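Local coordinates for protein alcohol dehydrogenase, zinc-containing (Streptococcus pneumoniae serotype 2, PDB 5YLN) that binds zinc and probably acts as an NAD+-dependent alcohol dehydrogenase, interconverting alcohols with aldehydes or ketones, at residues M5-Y10 with M123-L128; V37-C42 with V347-D352; G43-I48 with K331-F336. One frame throughout, in Å; residues are numbered along the deposited sequence.

Interaction 1: residues M5-Y10 with M123-L128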
ATOM      1  N   MET A   5     -27.818  35.641   5.108  1.00 44.70           N
ATOM      2  CA  MET A   5     -26.786  35.687   4.082  1.00 41.29           C
ATOM      3  C   MET A   5     -27.225  34.848   2.887  1.00 41.76           C
ATOM      4  O   MET A   5     -28.170  34.061   2.969  1.00 39.22           O
ATOM      5  CB  MET A   5     -25.436  35.171   4.613  1.00 35.37           C
ATOM      6  CG  MET A   5     -25.415  33.682   4.886  1.00 34.88           C
ATOM      7  SD  MET A   5     -23.794  33.063   5.476  1.00 38.39           S
ATOM      8  CE  MET A   5     -24.168  31.314   5.405  1.00 36.91           C
ATOM      9  N   LYS A   6     -26.526  35.031   1.771  1.00 40.70           N
ATOM     10  CA  LYS A   6     -26.690  34.175   0.601  1.00 39.66           C
ATOM     11  C   LYS A   6     -25.766  32.975   0.713  1.00 39.09           C
ATOM     12  O   LYS A   6     -24.654  33.078   1.249  1.00 39.91           O
ATOM     13  CB  LYS A   6     -26.368  34.910  -0.703  1.00 37.14           C
ATOM     14  CG  LYS A   6     -27.193  36.182  -0.999  1.00 36.95           C
ATOM     15  CD  LYS A   6     -28.665  35.941  -0.948  1.00 44.24           C
ATOM     16  CE  LYS A   6     -29.202  35.375  -2.249  1.00 44.32           C
ATOM     17  NZ  LYS A   6     -30.673  35.561  -2.334  1.00 52.81           N
ATOM     18  N   ALA A   7     -26.220  31.849   0.158  1.00 35.00           N
ATOM     19  CA  ALA A   7     -25.514  30.574   0.206  1.00 34.30           C
ATOM     20  C   ALA A   7     -26.002  29.657  -0.917  1.00 34.44           C
ATOM     21  O   ALA A   7     -27.139  29.772  -1.377  1.00 40.73           O
ATOM     22  CB  ALA A   7     -25.709  29.901   1.561  1.00 35.86           C
ATOM     23  N   TYR A   8     -25.124  28.749  -1.357  1.00 33.83           N
ATOM     24  CA  TYR A   8     -25.453  27.724  -2.348  1.00 33.91           C
ATOM     25  C   TYR A   8     -25.666  26.395  -1.627  1.00 39.93           C
ATOM     26  O   TYR A   8     -24.712  25.786  -1.126  1.00 33.01           O
ATOM     27  CB  TYR A   8     -24.362  27.599  -3.413  1.00 37.19           C
ATOM     28  CG  TYR A   8     -24.869  27.006  -4.715  1.00 34.54           C
ATOM     29  CD1 TYR A   8     -25.978  27.553  -5.360  1.00 37.61           C
ATOM     30  CD2 TYR A   8     -24.246  25.900  -5.301  1.00 33.45           C
ATOM     31  CE1 TYR A   8     -26.463  27.009  -6.557  1.00 38.97           C
ATOM     32  CE2 TYR A   8     -24.705  25.354  -6.502  1.00 33.83           C
ATOM     33  CZ  TYR A   8     -25.815  25.908  -7.125  1.00 42.01           C
ATOM     34  OH  TYR A   8     -26.274  25.367  -8.306  1.00 40.52           O
ATOM     35  N   THR A   9     -26.914  25.938  -1.599  1.00 40.75           N
ATOM     36  CA  THR A   9     -27.339  24.801  -0.797  1.00 44.69           C
ATOM     37  C   THR A   9     -27.664  23.610  -1.689  1.00 41.28           C
ATOM     38  O   THR A   9     -28.281  23.764  -2.744  1.00 40.23           O
ATOM     39  CB  THR A   9     -28.586  25.150   0.033  1.00 34.84           C
ATOM     40  OG1 THR A   9     -29.656  25.494  -0.858  1.00 35.61           O
ATOM     41  CG2 THR A   9     -28.326  26.316   0.991  1.00 34.81           C
ATOM     42  N   TYR A  10     -27.258  22.424  -1.245  1.00 39.67           N
ATOM     43  CA  TYR A  10     -27.766  21.178  -1.796  1.00 34.91           C
ATOM     44  C   TYR A  10     -29.209  20.962  -1.340  1.00 36.99           C
ATOM     45  O   TYR A  10     -29.534  21.158  -0.164  1.00 39.06           O
ATOM     46  CB  TYR A  10     -26.883  20.015  -1.340  1.00 40.15           C
ATOM     47  CG  TYR A  10     -27.371  18.651  -1.781  1.00 34.82           C
ATOM     48  CD1 TYR A  10     -27.532  18.354  -3.128  1.00 43.53           C
ATOM     49  CD2 TYR A  10     -27.635  17.652  -0.856  1.00 33.63           C
ATOM     50  CE1 TYR A  10     -27.962  17.107  -3.546  1.00 39.27           C
ATOM     51  CE2 TYR A  10     -28.070  16.392  -1.265  1.00 41.03           C
ATOM     52  CZ  TYR A  10     -28.241  16.131  -2.613  1.00 38.06           C
ATOM     53  OH  TYR A  10     -28.681  14.887  -3.053  1.00 34.48           O
ATOM     54  N   MET A 123     -18.421  26.423   2.247  1.00 38.00           N
ATOM     55  CA  MET A 123     -17.783  27.720   2.011  1.00 34.13           C
ATOM     56  C   MET A 123     -18.386  28.511   0.869  1.00 30.41           C
ATOM     57  O   MET A 123     -17.993  29.666   0.677  1.00 30.77           O
ATOM     58  CB  MET A 123     -16.274  27.546   1.800  1.00 32.20           C
ATOM     59  CG  MET A 123     -15.614  26.627   2.825  1.00 33.36           C
ATOM     60  SD  MET A 123     -13.840  26.938   2.901  1.00 40.71           S
ATOM     61  CE  MET A 123     -13.308  25.570   3.908  1.00 33.96           C
ATOM     62  N   GLN A 124     -19.363  27.954   0.144  1.00 30.77           N
ATOM     63  CA  GLN A 124     -20.034  28.689  -0.934  1.00 38.88           C
ATOM     64  C   GLN A 124     -21.186  29.506  -0.355  1.00 46.83           C
ATOM     65  O   GLN A 124     -22.373  29.219  -0.560  1.00 32.49           O
ATOM     66  CB  GLN A 124     -20.509  27.736  -2.022  1.00 36.13           C
ATOM     67  CG  GLN A 124     -19.339  27.277  -2.859  1.00 34.14           C
ATOM     68  CD  GLN A 124     -19.590  26.002  -3.619  1.00 35.12           C
ATOM     69  OE1 GLN A 124     -20.722  25.596  -3.781  1.00 31.62           O
ATOM     70  NE2 GLN A 124     -18.524  25.362  -4.090  1.00 34.69           N
ATOM     71  N   ALA A 125     -20.786  30.537   0.396  1.00 40.51           N
ATOM     72  CA  ALA A 125     -21.671  31.425   1.135  1.00 37.97           C
ATOM     73  C   ALA A 125     -20.866  32.648   1.542  1.00 38.04           C
ATOM     74  O   ALA A 125     -19.647  32.701   1.352  1.00 35.75           O
ATOM     75  CB  ALA A 125     -22.253  30.736   2.369  1.00 34.83           C
ATOM     76  N   GLU A 126     -21.559  33.610   2.165  1.00 33.05           N
ATOM     77  CA  GLU A 126     -20.900  34.848   2.577  1.00 33.12           C
ATOM     78  C   GLU A 126     -20.042  34.654   3.822  1.00 39.24           C
ATOM     79  O   GLU A 126     -18.944  35.217   3.916  1.00 32.32           O
ATOM     80  CB  GLU A 126     -21.926  35.943   2.852  1.00 33.94           C
ATOM     81  CG  GLU A 126     -22.642  36.488   1.634  1.00 34.72           C
ATOM     82  CD  GLU A 126     -23.687  37.547   2.018  1.00 35.39           C
ATOM     83  OE1 GLU A 126     -23.283  38.597   2.558  1.00 43.45           O
ATOM     84  OE2 GLU A 126     -24.901  37.312   1.810  1.00 38.49           O
ATOM     85  N   TYR A 127     -20.555  33.916   4.806  1.00 33.35           N
ATOM     86  CA  TYR A 127     -19.873  33.690   6.070  1.00 32.21           C
ATOM     87  C   TYR A 127     -19.848  32.199   6.355  1.00 31.75           C
ATOM     88  O   TYR A 127     -20.708  31.441   5.893  1.00 44.41           O
ATOM     89  CB  TYR A 127     -20.542  34.440   7.242  1.00 32.77           C
ATOM     90  CG  TYR A 127     -20.604  35.947   7.064  1.00 37.10           C
ATOM     91  CD1 TYR A 127     -21.688  36.559   6.420  1.00 37.88           C
ATOM     92  CD2 TYR A 127     -19.584  36.759   7.532  1.00 40.41           C
ATOM     93  CE1 TYR A 127     -21.733  37.945   6.260  1.00 40.77           C
ATOM     94  CE2 TYR A 127     -19.624  38.149   7.375  1.00 35.62           C
ATOM     95  CZ  TYR A 127     -20.687  38.731   6.741  1.00 43.13           C
ATOM     96  OH  TYR A 127     -20.676  40.100   6.602  1.00 50.58           O
ATOM     97  N   LEU A 128     -18.863  31.793   7.150  1.00 32.16           N
ATOM     98  CA  LEU A 128     -18.603  30.394   7.443  1.00 30.73           C
ATOM     99  C   LEU A 128     -18.307  30.237   8.928  1.00 42.51           C
ATOM    100  O   LEU A 128     -17.449  30.939   9.465  1.00 30.46           O
ATOM    101  CB  LEU A 128     -17.423  29.892   6.603  1.00 30.09           C
ATOM    102  CG  LEU A 128     -16.822  28.530   6.959  1.00 34.44           C
ATOM    103  CD1 LEU A 128     -17.781  27.415   6.547  1.00 32.63           C
ATOM    104  CD2 LEU A 128     -15.463  28.370   6.289  1.00 28.94           C
TER

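Interaction 2: residues V37-C42 with V347-D352. With ZN (zinc ion), chain E.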
ATOM      1  N   VAL A  37     -13.948  35.525   1.312  1.00 35.30           N
ATOM      2  CA  VAL A  37     -13.501  36.454   0.274  1.00 31.57           C
ATOM      3  C   VAL A  37     -13.539  35.799  -1.102  1.00 35.44           C
ATOM      4  O   VAL A  37     -14.077  36.373  -2.046  1.00 38.48           O
ATOM      5  CB  VAL A  37     -12.087  36.989   0.603  1.00 38.62           C
ATOM      6  CG1 VAL A  37     -11.499  37.747  -0.576  1.00 38.05           C
ATOM      7  CG2 VAL A  37     -12.127  37.878   1.845  1.00 33.39           C
ATOM      8  N   LYS A  38     -12.977  34.590  -1.229  1.00 32.99           N
ATOM      9  CA  LYS A  38     -12.929  33.876  -2.497  1.00 32.11           C
ATOM     10  C   LYS A  38     -13.049  32.381  -2.250  1.00 31.97           C
ATOM     11  O   LYS A  38     -12.584  31.868  -1.236  1.00 32.12           O
ATOM     12  CB  LYS A  38     -11.640  34.163  -3.271  1.00 36.19           C
ATOM     13  CG  LYS A  38     -11.664  35.451  -4.064  1.00 35.66           C
ATOM     14  CD  LYS A  38     -10.268  35.818  -4.554  1.00 37.65           C
ATOM     15  CE  LYS A  38     -10.284  37.236  -5.127  1.00 40.43           C
ATOM     16  NZ  LYS A  38      -9.044  37.562  -5.855  1.00 37.07           N
ATOM     17  N   THR A  39     -13.691  31.687  -3.181  1.00 31.67           N
ATOM     18  CA  THR A  39     -13.908  30.256  -3.043  1.00 29.58           C
ATOM     19  C   THR A  39     -13.798  29.630  -4.430  1.00 33.34           C
ATOM     20  O   THR A  39     -13.485  30.308  -5.417  1.00 34.46           O
ATOM     21  CB  THR A  39     -15.264  29.972  -2.371  1.00 37.92           C
ATOM     22  OG1 THR A  39     -15.343  28.596  -2.001  1.00 37.53           O
ATOM     23  CG2 THR A  39     -16.467  30.321  -3.309  1.00 30.58           C
ATOM     24  N   THR A  40     -14.036  28.320  -4.498  1.00 30.03           N
ATOM     25  CA  THR A  40     -14.028  27.577  -5.756  1.00 31.75           C
ATOM     26  C   THR A  40     -14.995  26.379  -5.648  1.00 30.46           C
ATOM     27  O   THR A  40     -15.681  26.189  -4.640  1.00 31.21           O
ATOM     28  CB  THR A  40     -12.581  27.165  -6.097  1.00 34.52           C
ATOM     29  OG1 THR A  40     -12.505  26.547  -7.389  1.00 32.09           O
ATOM     30  CG2 THR A  40     -12.040  26.203  -5.079  1.00 28.46           C
ATOM     31  N   ILE A  41     -15.048  25.573  -6.707  1.00 30.34           N
ATOM     32  CA  ILE A  41     -15.843  24.349  -6.769  1.00 29.85           C
ATOM     33  C   ILE A  41     -14.891  23.167  -6.929  1.00 43.71           C
ATOM     34  O   ILE A  41     -13.907  23.240  -7.675  1.00 37.82           O
ATOM     35  CB  ILE A  41     -16.847  24.363  -7.945  1.00 37.52           C
ATOM     36  CG1 ILE A  41     -17.592  25.700  -8.053  1.00 36.67           C
ATOM     37  CG2 ILE A  41     -17.850  23.233  -7.809  1.00 36.19           C
ATOM     38  CD1 ILE A  41     -18.276  25.873  -9.382  1.00 31.68           C
ATOM     39  N   CYS A  42     -15.204  22.075  -6.250  1.00 36.24           N
ATOM     40  CA  CYS A  42     -14.489  20.816  -6.353  1.00 31.43           C
ATOM     41  C   CYS A  42     -15.348  19.810  -7.107  1.00 35.03           C
ATOM     42  O   CYS A  42     -16.578  19.904  -7.106  1.00 29.72           O
ATOM     43  CB  CYS A  42     -14.155  20.284  -4.960  1.00 32.09           C
ATOM     44  SG  CYS A  42     -13.417  18.653  -4.976  1.00 37.18           S
ATOM     45  N   VAL A 347     -12.341  27.088 -11.181  1.00 38.18           N
ATOM     46  CA  VAL A 347     -12.916  28.425 -11.212  1.00 41.91           C
ATOM     47  C   VAL A 347     -12.653  29.090  -9.873  1.00 40.48           C
ATOM     48  O   VAL A 347     -12.479  28.431  -8.844  1.00 40.67           O
ATOM     49  CB  VAL A 347     -14.435  28.419 -11.533  1.00 42.52           C
ATOM     50  CG1 VAL A 347     -14.747  27.453 -12.663  1.00 31.57           C
ATOM     51  CG2 VAL A 347     -15.270  28.108 -10.288  1.00 36.41           C
ATOM     52  N   ILE A 348     -12.622  30.418  -9.882  1.00 33.07           N
ATOM     53  CA  ILE A 348     -12.552  31.179  -8.642  1.00 43.91           C
ATOM     54  C   ILE A 348     -13.816  32.022  -8.528  1.00 40.72           C
ATOM     55  O   ILE A 348     -14.284  32.613  -9.510  1.00 31.67           O
ATOM     56  CB  ILE A 348     -11.266  32.034  -8.549  1.00 48.65           C
ATOM     57  CG1 ILE A 348     -11.061  32.550  -7.134  1.00 51.92           C
ATOM     58  CG2 ILE A 348     -11.333  33.199  -9.443  1.00 51.21           C
ATOM     59  CD1 ILE A 348     -10.090  31.733  -6.351  1.00 48.54           C
ATOM     60  N   ILE A 349     -14.395  32.033  -7.331  1.00 36.41           N
ATOM     61  CA  ILE A 349     -15.651  32.712  -7.054  1.00 34.63           C
ATOM     62  C   ILE A 349     -15.390  33.743  -5.965  1.00 31.57           C
ATOM     63  O   ILE A 349     -14.950  33.383  -4.871  1.00 34.86           O
ATOM     64  CB  ILE A 349     -16.745  31.723  -6.624  1.00 37.67           C
ATOM     65  CG1 ILE A 349     -16.969  30.665  -7.714  1.00 36.87           C
ATOM     66  CG2 ILE A 349     -18.042  32.476  -6.349  1.00 43.85           C
ATOM     67  CD1 ILE A 349     -17.600  29.393  -7.198  1.00 39.63           C
ATOM     68  N   GLU A 350     -15.677  35.013  -6.258  1.00 32.12           N
ATOM     69  CA  GLU A 350     -15.360  36.126  -5.370  1.00 39.64           C
ATOM     70  C   GLU A 350     -16.626  36.678  -4.730  1.00 33.14           C
ATOM     71  O   GLU A 350     -17.622  36.907  -5.420  1.00 34.14           O
ATOM     72  CB  GLU A 350     -14.637  37.245  -6.122  1.00 45.09           C
ATOM     73  CG  GLU A 350     -14.036  38.272  -5.190  1.00 51.43           C
ATOM     74  CD  GLU A 350     -13.304  39.367  -5.926  1.00 63.41           C
ATOM     75  OE1 GLU A 350     -13.326  39.377  -7.176  1.00 69.08           O
ATOM     76  OE2 GLU A 350     -12.705  40.221  -5.244  1.00 68.60           O
ATOM     77  N   ASN A 351     -16.568  36.919  -3.423  1.00 35.03           N
ATOM     78  CA  ASN A 351     -17.717  37.395  -2.651  1.00 37.11           C
ATOM     79  C   ASN A 351     -17.957  38.870  -2.979  1.00 43.87           C
ATOM     80  O   ASN A 351     -17.336  39.767  -2.401  1.00 39.64           O
ATOM     81  CB  ASN A 351     -17.491  37.186  -1.158  1.00 35.74           C
ATOM     82  CG  ASN A 351     -18.684  37.622  -0.308  1.00 33.31           C
ATOM     83  OD1 ASN A 351     -19.648  38.223  -0.814  1.00 33.99           O
ATOM     84  ND2 ASN A 351     -18.622  37.334   0.978  1.00 33.07           N
ATOM     85  N   ASP A 352     -18.883  39.119  -3.899  1.00 37.68           N
ATOM     86  CA  ASP A 352     -19.275  40.463  -4.291  1.00 35.14           C
ATOM     87  C   ASP A 352     -20.454  40.979  -3.479  1.00 48.04           C
ATOM     88  O   ASP A 352     -20.987  42.041  -3.802  1.00 36.47           O
ATOM     89  CB  ASP A 352     -19.631  40.502  -5.785  1.00 41.75           C
ATOM     90  CG  ASP A 352     -20.831  39.606  -6.130  1.00 41.13           C
ATOM     91  OD1 ASP A 352     -20.985  38.557  -5.463  1.00 42.08           O
ATOM     92  OD2 ASP A 352     -21.612  39.941  -7.063  1.00 45.52           O
TER
HETATM   93 ZN    ZN E 401     -12.586  18.746  -2.591  1.00 47.25          ZN
HETATM   94  O   HOH W   1     -13.579  24.806  -9.720  1.00 33.82           O

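Interaction 3: residues G43-I48 with K331-F336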
ATOM      1  N   GLY A  43     -14.705  18.848  -7.768  1.00 36.73           N
ATOM      2  CA  GLY A  43     -15.470  17.792  -8.410  1.00 34.02           C
ATOM      3  C   GLY A  43     -16.445  17.108  -7.463  1.00 37.61           C
ATOM      4  O   GLY A  43     -17.558  16.752  -7.863  1.00 36.91           O
ATOM      5  N   THR A  44     -16.050  16.932  -6.193  1.00 38.68           N
ATOM      6  CA  THR A  44     -16.928  16.315  -5.200  1.00 36.45           C
ATOM      7  C   THR A  44     -18.238  17.089  -5.045  1.00 38.24           C
ATOM      8  O   THR A  44     -19.278  16.488  -4.773  1.00 40.14           O
ATOM      9  CB  THR A  44     -16.199  16.201  -3.847  1.00 39.73           C
ATOM     10  OG1 THR A  44     -15.063  15.327  -3.954  1.00 41.49           O
ATOM     11  CG2 THR A  44     -17.124  15.677  -2.764  1.00 41.61           C
ATOM     12  N   ASP A  45     -18.208  18.417  -5.221  1.00 38.63           N
ATOM     13  CA  ASP A  45     -19.442  19.197  -5.143  1.00 38.98           C
ATOM     14  C   ASP A  45     -20.408  18.790  -6.248  1.00 40.41           C
ATOM     15  O   ASP A  45     -21.622  18.681  -6.020  1.00 35.81           O
ATOM     16  CB  ASP A  45     -19.128  20.697  -5.227  1.00 35.66           C
ATOM     17  CG  ASP A  45     -18.241  21.196  -4.072  1.00 42.05           C
ATOM     18  OD1 ASP A  45     -18.322  20.648  -2.945  1.00 39.92           O
ATOM     19  OD2 ASP A  45     -17.455  22.144  -4.295  1.00 37.11           O
ATOM     20  N   LEU A  46     -19.889  18.586  -7.465  1.00 38.64           N
ATOM     21  CA  LEU A  46     -20.722  18.082  -8.557  1.00 35.08           C
ATOM     22  C   LEU A  46     -21.345  16.743  -8.188  1.00 31.85           C
ATOM     23  O   LEU A  46     -22.533  16.510  -8.427  1.00 35.56           O
ATOM     24  CB  LEU A  46     -19.886  17.947  -9.828  1.00 38.44           C
ATOM     25  CG  LEU A  46     -19.215  19.249 -10.262  1.00 38.03           C
ATOM     26  CD1 LEU A  46     -18.499  19.069 -11.581  1.00 33.17           C
ATOM     27  CD2 LEU A  46     -20.276  20.339 -10.338  1.00 32.59           C
ATOM     28  N   HIS A  47     -20.545  15.849  -7.603  1.00 37.87           N
ATOM     29  CA  HIS A  47     -21.049  14.549  -7.168  1.00 34.90           C
ATOM     30  C   HIS A  47     -22.149  14.698  -6.121  1.00 35.86           C
ATOM     31  O   HIS A  47     -23.145  13.966  -6.161  1.00 39.98           O
ATOM     32  CB  HIS A  47     -19.905  13.700  -6.603  1.00 30.82           C
ATOM     33  CG  HIS A  47     -18.963  13.180  -7.646  1.00 50.85           C
ATOM     34  ND1 HIS A  47     -19.347  12.275  -8.611  1.00 48.29           N
ATOM     35  CD2 HIS A  47     -17.646  13.424  -7.861  1.00 47.37           C
ATOM     36  CE1 HIS A  47     -18.315  11.996  -9.388  1.00 45.86           C
ATOM     37  NE2 HIS A  47     -17.269  12.678  -8.952  1.00 52.82           N
ATOM     38  N   ILE A  48     -21.977  15.618  -5.160  1.00 34.38           N
ATOM     39  CA  ILE A  48     -23.012  15.822  -4.144  1.00 37.01           C
ATOM     40  C   ILE A  48     -24.335  16.202  -4.800  1.00 32.49           C
ATOM     41  O   ILE A  48     -25.390  15.653  -4.471  1.00 40.95           O
ATOM     42  CB  ILE A  48     -22.583  16.888  -3.121  1.00 31.34           C
ATOM     43  CG1 ILE A  48     -21.455  16.391  -2.222  1.00 30.64           C
ATOM     44  CG2 ILE A  48     -23.793  17.332  -2.277  1.00 31.80           C
ATOM     45  CD1 ILE A  48     -20.725  17.508  -1.535  1.00 31.67           C
ATOM     46  N   LYS A 331     -23.878  30.213 -12.572  1.00 37.98           N
ATOM     47  CA  LYS A 331     -23.084  30.193 -13.799  1.00 40.32           C
ATOM     48  C   LYS A 331     -21.752  29.488 -13.588  1.00 37.64           C
ATOM     49  O   LYS A 331     -21.255  28.811 -14.496  1.00 38.68           O
ATOM     50  CB  LYS A 331     -22.824  31.610 -14.302  1.00 41.75           C
ATOM     51  CG  LYS A 331     -23.996  32.310 -14.953  1.00 38.95           C
ATOM     52  CD  LYS A 331     -23.645  33.776 -15.103  1.00 47.87           C
ATOM     53  CE  LYS A 331     -24.803  34.596 -15.650  1.00 53.76           C
ATOM     54  NZ  LYS A 331     -24.817  34.569 -17.132  1.00 55.70           N
ATOM     55  N   ALA A 332     -21.138  29.673 -12.414  1.00 36.18           N
ATOM     56  CA  ALA A 332     -19.841  29.050 -12.147  1.00 38.18           C
ATOM     57  C   ALA A 332     -19.946  27.528 -12.198  1.00 38.23           C
ATOM     58  O   ALA A 332     -19.090  26.850 -12.777  1.00 42.47           O
ATOM     59  CB  ALA A 332     -19.296  29.507 -10.787  1.00 33.47           C
ATOM     60  N   TYR A 333     -20.991  26.978 -11.585  1.00 40.25           N
ATOM     61  CA  TYR A 333     -21.250  25.543 -11.664  1.00 34.50           C
ATOM     62  C   TYR A 333     -21.488  25.082 -13.098  1.00 37.25           C
ATOM     63  O   TYR A 333     -21.036  24.000 -13.492  1.00 37.75           O
ATOM     64  CB  TYR A 333     -22.452  25.194 -10.797  1.00 34.96           C
ATOM     65  CG  TYR A 333     -22.043  24.789  -9.408  1.00 36.82           C
ATOM     66  CD1 TYR A 333     -21.843  25.743  -8.414  1.00 32.96           C
ATOM     67  CD2 TYR A 333     -21.849  23.451  -9.090  1.00 32.80           C
ATOM     68  CE1 TYR A 333     -21.461  25.376  -7.136  1.00 32.42           C
ATOM     69  CE2 TYR A 333     -21.463  23.068  -7.810  1.00 32.26           C
ATOM     70  CZ  TYR A 333     -21.279  24.035  -6.840  1.00 32.07           C
ATOM     71  OH  TYR A 333     -20.906  23.670  -5.571  1.00 31.59           O
ATOM     72  N   GLU A 334     -22.215  25.874 -13.890  1.00 37.53           N
ATOM     73  CA  GLU A 334     -22.453  25.502 -15.282  1.00 38.61           C
ATOM     74  C   GLU A 334     -21.144  25.344 -16.050  1.00 43.33           C
ATOM     75  O   GLU A 334     -20.999  24.416 -16.854  1.00 41.03           O
ATOM     76  CB  GLU A 334     -23.337  26.547 -15.966  1.00 36.10           C
ATOM     77  CG  GLU A 334     -23.455  26.339 -17.466  1.00 67.33           C
ATOM     78  CD  GLU A 334     -24.212  25.064 -17.837  1.00 71.53           C
ATOM     79  OE1 GLU A 334     -25.023  24.570 -17.015  1.00 64.19           O
ATOM     80  OE2 GLU A 334     -23.990  24.565 -18.963  1.00 79.90           O
ATOM     81  N   VAL A 335     -20.181  26.244 -15.813  1.00 43.51           N
ATOM     82  CA  VAL A 335     -18.914  26.206 -16.540  1.00 42.89           C
ATOM     83  C   VAL A 335     -18.064  25.034 -16.067  1.00 44.61           C
ATOM     84  O   VAL A 335     -17.479  24.300 -16.870  1.00 50.95           O
ATOM     85  CB  VAL A 335     -18.166  27.540 -16.364  1.00 43.22           C
ATOM     86  CG1 VAL A 335     -16.694  27.381 -16.730  1.00 35.18           C
ATOM     87  CG2 VAL A 335     -18.843  28.678 -17.180  1.00 41.81           C
ATOM     88  N   PHE A 336     -17.987  24.848 -14.747  1.00 37.18           N
ATOM     89  CA  PHE A 336     -17.181  23.777 -14.175  1.00 37.38           C
ATOM     90  C   PHE A 336     -17.694  22.394 -14.578  1.00 36.70           C
ATOM     91  O   PHE A 336     -16.910  21.524 -14.970  1.00 38.05           O
ATOM     92  CB  PHE A 336     -17.151  23.921 -12.654  1.00 44.82           C
ATOM     93  CG  PHE A 336     -16.184  22.999 -11.974  1.00 31.22           C
ATOM     94  CD1 PHE A 336     -14.822  23.084 -12.243  1.00 30.81           C
ATOM     95  CD2 PHE A 336     -16.631  22.080 -11.049  1.00 31.00           C
ATOM     96  CE1 PHE A 336     -13.923  22.237 -11.618  1.00 34.53           C
ATOM     97  CE2 PHE A 336     -15.723  21.244 -10.386  1.00 37.85           C
ATOM     98  CZ  PHE A 336     -14.371  21.324 -10.677  1.00 38.27           C
TER

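Interaction 1: residues M5-Y10 with M123-L128
Met5 reaches across to 123-128 with an extended thioether whose CG sits in the crowded position between backbone N and carbonyl carbon (chi1 70°). A flexible, unbranched chain suits this spot: its methyl CE rests on Ala125 CB at 3.6 Å, while SD, at the edge of the Tyr127 ring, takes a weak hydrogen bond from Tyr127 N (3.4 Å). Lys6 N donates to Glu126 OE2 at 2.8 Å, nearly straight (170°), and OE2 receives it on its anti lone pair; Lys6 O accepts a longer bond from Glu126 N at 3.3 Å. Glu126 CG stands beside its own backbone N and the chain then runs extended next to Lys6; OE1 is hydrogen-bonded to Ser354 OG. The lysine chain bends away at chi2 and chi3 to a salt bridge with Asp20 on strand 15-22, the hairpin partner of strand 4-12. The hairpin packs on the GroES-like fold of the catalytic domain, with one beta bridge, Ala7 with Ala125, mid-contact, where two small methyls meet CB to CB at 3.6 Å and let the backbones come close. Tyr8 N then donates to Gln124 O (2.9 Å), nearly along the C=O axis; Gln124 is the centre of an inverse gamma turn. The Tyr8 ring runs alongside the Gln124 side chain, CD2 lying 3.8 Å from OE1, whose hydrogen-bond partner is Tyr333 OH.

Interaction 2: residues V37-C42 with V347-D352
A very short hydrogen bond, 2.4 Å from Thr40 OG1 to Val347 O and in the plane of that carbonyl, closes one end of an antiparallel ladder between strands 33-39 and 347-350, which belongs to the GroES-like catalytic domain. Thr40 OG1 lies anti to its backbone N (chi1 -174°), and there it also accepts from a water that donates to Ile41 O and accepts a bond from Val347 N, knitting the ladder's end. Next, Thr39 and Ile349 form a hydrogen-bonded pair, each N reaching the other's O at 2.7 Å. Beyond them Asn351 N donates to Val37 O in an almost linear bond (177°), although it approaches from above the carbonyl plane. Lys38 and Glu350, a non-hydrogen-bonded pair, run side by side on one face, where Lys38 also touches Val150 of helix 146-151; their charged atoms stay 4.6 Å apart, NZ to OE2, and the ammonium instead forms salt bridges with Glu147 and Asp146. On the face of Thr39 and Ile349, beta-branched residues suit the extended backbone: Thr39 CG2 presses on Ile349 CB, while its OG1 hydrogen-bonds to Glu65 O. Ile41 crosses Val347 and Ile349 obliquely and touches Ala332, Tyr333 and Phe336 of helix 329-337. One residue on, at the N-cap of helix 43-50, Cys42 SG, presumably as the thiolate, binds the zinc at 2.5 Å, the ion that His64 also binds.

Interaction 3: residues G43-I48 with K331-F336
Two helices of the catalytic domain, 43-50 and 329-337, cross steeply, their segments making an angle of 103° with axes 11.2 Å apart at closest approach. That separation is wide, so long side chains must bridge it, and leucine, tyrosine and phenylalanine do so. The apolar part centres on Leu46, whose two methyls divide their work: CD2 slides past the Tyr333 ring, 3.7 Å from CD2 of that residue, while CD1 lies 3.6 Å from Phe336 CD2. A branched leucine is well matched to this fork between two aromatic rings one helical turn apart. Phe336, with CG anti to its backbone N (chi1 -171°), also brings its ring edge to the first turn of the other helix, where Gly43 N lies 3.7 Å from Phe336 CE2. The polar part is indirect. Asp45 OD2 accepts from Cys42 N, a bond that holds the carboxylate at the start of the helix beside zinc ligands Cys42 and His64. Tyr333 OH is hydrogen-bonded to Gln124 OE1; it comes to Asp45 at about a right angle and meets the methylene rather than the carboxylate, with Asp45 CB 3.5 Å from Tyr333 OH and near the plane of the ring.

Overall arrangement
All three contacts lie on one side of the chain's centre, in the catalytic part, with centres 11 to 15 Å apart. Along the sequence the segments of interaction 1 alternate with those of interactions 2 and 3, while both segments of interaction 3 fall between those of interaction 2; strand 33-39 is followed, after the short link 40-42, by helix 43-50. Strands 127-129 and 347-350 both pair with strand 33-39, so interactions 1 and 2 reach one sheet. Gln124 NE2 reaches Thr40 O at 3.0 Å, while its OE1 meets Tyr333 of interaction 3. Residues 331-336 and 347-352 pack beside the segments around zinc ligand Cys42, consistent with a catalytic domain built from both ends of the chain.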